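Side-chain contact in amphiphysin (Drosophila melanogaster, PDB 1URU), which probably binds and senses curved membranes in endocytosis through its dimeric, coiled-coil BAR domain: residues L202-V205 with T206-T210. Residues are numbered along the deposited sequence; the frame is centred on the assembly and turned at random.
Sequences LFLV and TNLQT
Thr206 reaches back one turn to Leu202 and Phe203 within a continuous helix. Its CB lies 3.5 Å from Leu202 O, and from there the side chain forks. A chi1 of 60° swings OG1 back toward the preceding turn, where it stands 2.9 Å from both Leu202 O and Phe203 O, a common way for a threonine within a helix to place its hydroxyl. The methyl CG2 lies by Leu202 O as well as Leu202 CD1, 3.9 Å from the latter, and also touches Val205 CG2. Thr206 N donates to Leu202 O at 3.1 Å, an ordinary helical bond, and this carbonyl is also approached by the hydroxyl. One residue along, Asn207 CB sits over one face of the Phe203 ring, displaced from its centre (4.2 Å from the centroid), a CH-pi contact. On another side of the helix Leu204 CD2 meets Leu208 CD1 at 3.9 Å, the two leucines running alongside each other. Helix 172-239 thus presents different faces to different partners: Phe203 and Asn207 pack within the subunit on Leu121 of helix 92-156, where the Phe203 ring also stacks with Tyr124, whereas Leu204 and Leu208 take part in the BAR-domain dimer contact, meeting Ile84 and Val81 of the second subunit.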
ATOM      1  N   LEU A 202      -9.566 -21.010  18.528  1.00 48.38           N
ATOM      2  CA  LEU A 202     -10.122 -19.826  19.164  1.00 48.03           C
ATOM      3  C   LEU A 202      -9.269 -18.579  18.894  1.00 47.73           C
ATOM      4  O   LEU A 202      -9.805 -17.492  18.682  1.00 47.08           O
ATOM      5  CB  LEU A 202     -10.284 -20.031  20.682  1.00 48.06           C
ATOM      6  CG  LEU A 202     -10.821 -18.825  21.481  1.00 46.96           C
ATOM      7  CD1 LEU A 202     -12.277 -18.524  21.131  1.00 45.41           C
ATOM      8  CD2 LEU A 202     -10.638 -19.040  22.992  1.00 46.88           C
ATOM      9  N   PHE A 203      -7.947 -18.728  18.916  1.00 47.48           N
ATOM     10  CA  PHE A 203      -7.102 -17.605  18.607  1.00 47.13           C
ATOM     11  C   PHE A 203      -7.411 -17.054  17.227  1.00 47.29           C
ATOM     12  O   PHE A 203      -7.574 -15.856  17.056  1.00 46.43           O
ATOM     13  CB  PHE A 203      -5.629 -17.943  18.633  1.00 47.26           C
ATOM     14  CG  PHE A 203      -4.803 -16.859  18.020  1.00 46.07           C
ATOM     15  CD1 PHE A 203      -4.733 -15.611  18.644  1.00 44.57           C
ATOM     16  CD2 PHE A 203      -4.203 -17.038  16.784  1.00 45.13           C
ATOM     17  CE1 PHE A 203      -4.022 -14.576  18.087  1.00 45.15           C
ATOM     18  CE2 PHE A 203      -3.481 -16.017  16.211  1.00 46.54           C
ATOM     19  CZ  PHE A 203      -3.396 -14.768  16.861  1.00 46.76           C
ATOM     20  N   LEU A 204      -7.459 -17.931  16.237  1.00 48.08           N
ATOM     21  CA  LEU A 204      -7.654 -17.479  14.863  1.00 49.33           C
ATOM     22  C   LEU A 204      -9.040 -16.958  14.549  1.00 49.27           C
ATOM     23  O   LEU A 204      -9.165 -16.026  13.773  1.00 49.74           O
ATOM     24  CB  LEU A 204      -7.283 -18.568  13.868  1.00 49.98           C
ATOM     25  CG  LEU A 204      -5.818 -18.388  13.459  1.00 52.92           C
ATOM     26  CD1 LEU A 204      -4.963 -19.599  13.864  1.00 54.00           C
ATOM     27  CD2 LEU A 204      -5.758 -18.097  11.964  1.00 55.32           C
ATOM     28  N   VAL A 205     -10.075 -17.554  15.120  1.00 49.19           N
ATOM     29  CA  VAL A 205     -11.404 -17.050  14.892  1.00 49.44           C
ATOM     30  C   VAL A 205     -11.455 -15.628  15.460  1.00 49.75           C
ATOM     31  O   VAL A 205     -12.029 -14.740  14.847  1.00 49.93           O
ATOM     32  CB  VAL A 205     -12.553 -17.987  15.454  1.00 49.56           C
ATOM     33  CG1 VAL A 205     -12.443 -19.406  14.882  1.00 49.63           C
ATOM     34  CG2 VAL A 205     -12.569 -18.038  16.942  1.00 48.55           C
ATOM     35  N   THR A 206     -10.808 -15.389  16.592  1.00 49.94           N
ATOM     36  CA  THR A 206     -10.861 -14.059  17.214  1.00 49.99           C
ATOM     37  C   THR A 206      -9.990 -13.051  16.458  1.00 49.25           C
ATOM     38  O   THR A 206     -10.453 -11.950  16.196  1.00 49.01           O
ATOM     39  CB  THR A 206     -10.564 -14.110  18.769  1.00 50.15           C
ATOM     40  OG1 THR A 206      -9.265 -14.642  19.035  1.00 52.22           O
ATOM     41  CG2 THR A 206     -11.485 -15.123  19.488  1.00 49.66           C
ATOM     42  N   ASN A 207      -8.783 -13.447  16.035  1.00 48.97           N
ATOM     43  CA  ASN A 207      -7.874 -12.538  15.318  1.00 48.84           C
ATOM     44  C   ASN A 207      -8.401 -12.169  13.960  1.00 48.76           C
ATOM     45  O   ASN A 207      -8.485 -11.000  13.616  1.00 49.42           O
ATOM     46  CB  ASN A 207      -6.465 -13.129  15.162  1.00 48.96           C
ATOM     47  CG  ASN A 207      -5.348 -12.042  15.140  1.00 48.89           C
ATOM     48  OD1 ASN A 207      -5.386 -11.046  15.871  1.00 47.62           O
ATOM     49  ND2 ASN A 207      -4.345 -12.262  14.311  1.00 49.69           N
ATOM     50  N   LEU A 208      -8.768 -13.170  13.178  1.00 48.67           N
ATOM     51  CA  LEU A 208      -9.388 -12.919  11.874  1.00 48.27           C
ATOM     52  C   LEU A 208     -10.717 -12.146  11.956  1.00 48.18           C
ATOM     53  O   LEU A 208     -11.021 -11.398  11.055  1.00 49.07           O
ATOM     54  CB  LEU A 208      -9.550 -14.234  11.102  1.00 47.91           C
ATOM     55  CG  LEU A 208      -8.257 -15.008  10.800  1.00 46.98           C
ATOM     56  CD1 LEU A 208      -8.543 -16.243   9.996  1.00 46.68           C
ATOM     57  CD2 LEU A 208      -7.274 -14.150  10.041  1.00 47.10           C
ATOM     58  N   GLN A 209     -11.500 -12.300  13.019  1.00 48.23           N
ATOM     59  CA  GLN A 209     -12.769 -11.558  13.156  1.00 48.50           C
ATOM     60  C   GLN A 209     -12.449 -10.093  13.259  1.00 47.75           C
ATOM     61  O   GLN A 209     -13.059  -9.271  12.584  1.00 48.19           O
ATOM     62  CB  GLN A 209     -13.565 -11.985  14.401  1.00 49.00           C
ATOM     63  CG  GLN A 209     -15.017 -11.427  14.546  1.00 52.33           C
ATOM     64  CD  GLN A 209     -15.175  -9.858  14.613  1.00 55.87           C
ATOM     65  OE1 GLN A 209     -14.938  -9.218  15.656  1.00 55.79           O
ATOM     66  NE2 GLN A 209     -15.606  -9.271  13.491  1.00 58.51           N
ATOM     67  N   THR A 210     -11.488  -9.764  14.111  1.00 47.08           N
ATOM     68  CA  THR A 210     -10.989  -8.385  14.233  1.00 46.36           C
ATOM     69  C   THR A 210     -10.427  -7.874  12.906  1.00 46.01           C
ATOM     70  O   THR A 210     -10.757  -6.769  12.482  1.00 45.61           O
ATOM     71  CB  THR A 210      -9.869  -8.291  15.291  1.00 46.37           C
ATOM     72  OG1 THR A 210     -10.252  -8.962  16.493  1.00 45.75           O
ATOM     73  CG2 THR A 210      -9.643  -6.868  15.733  1.00 46.35           C
TER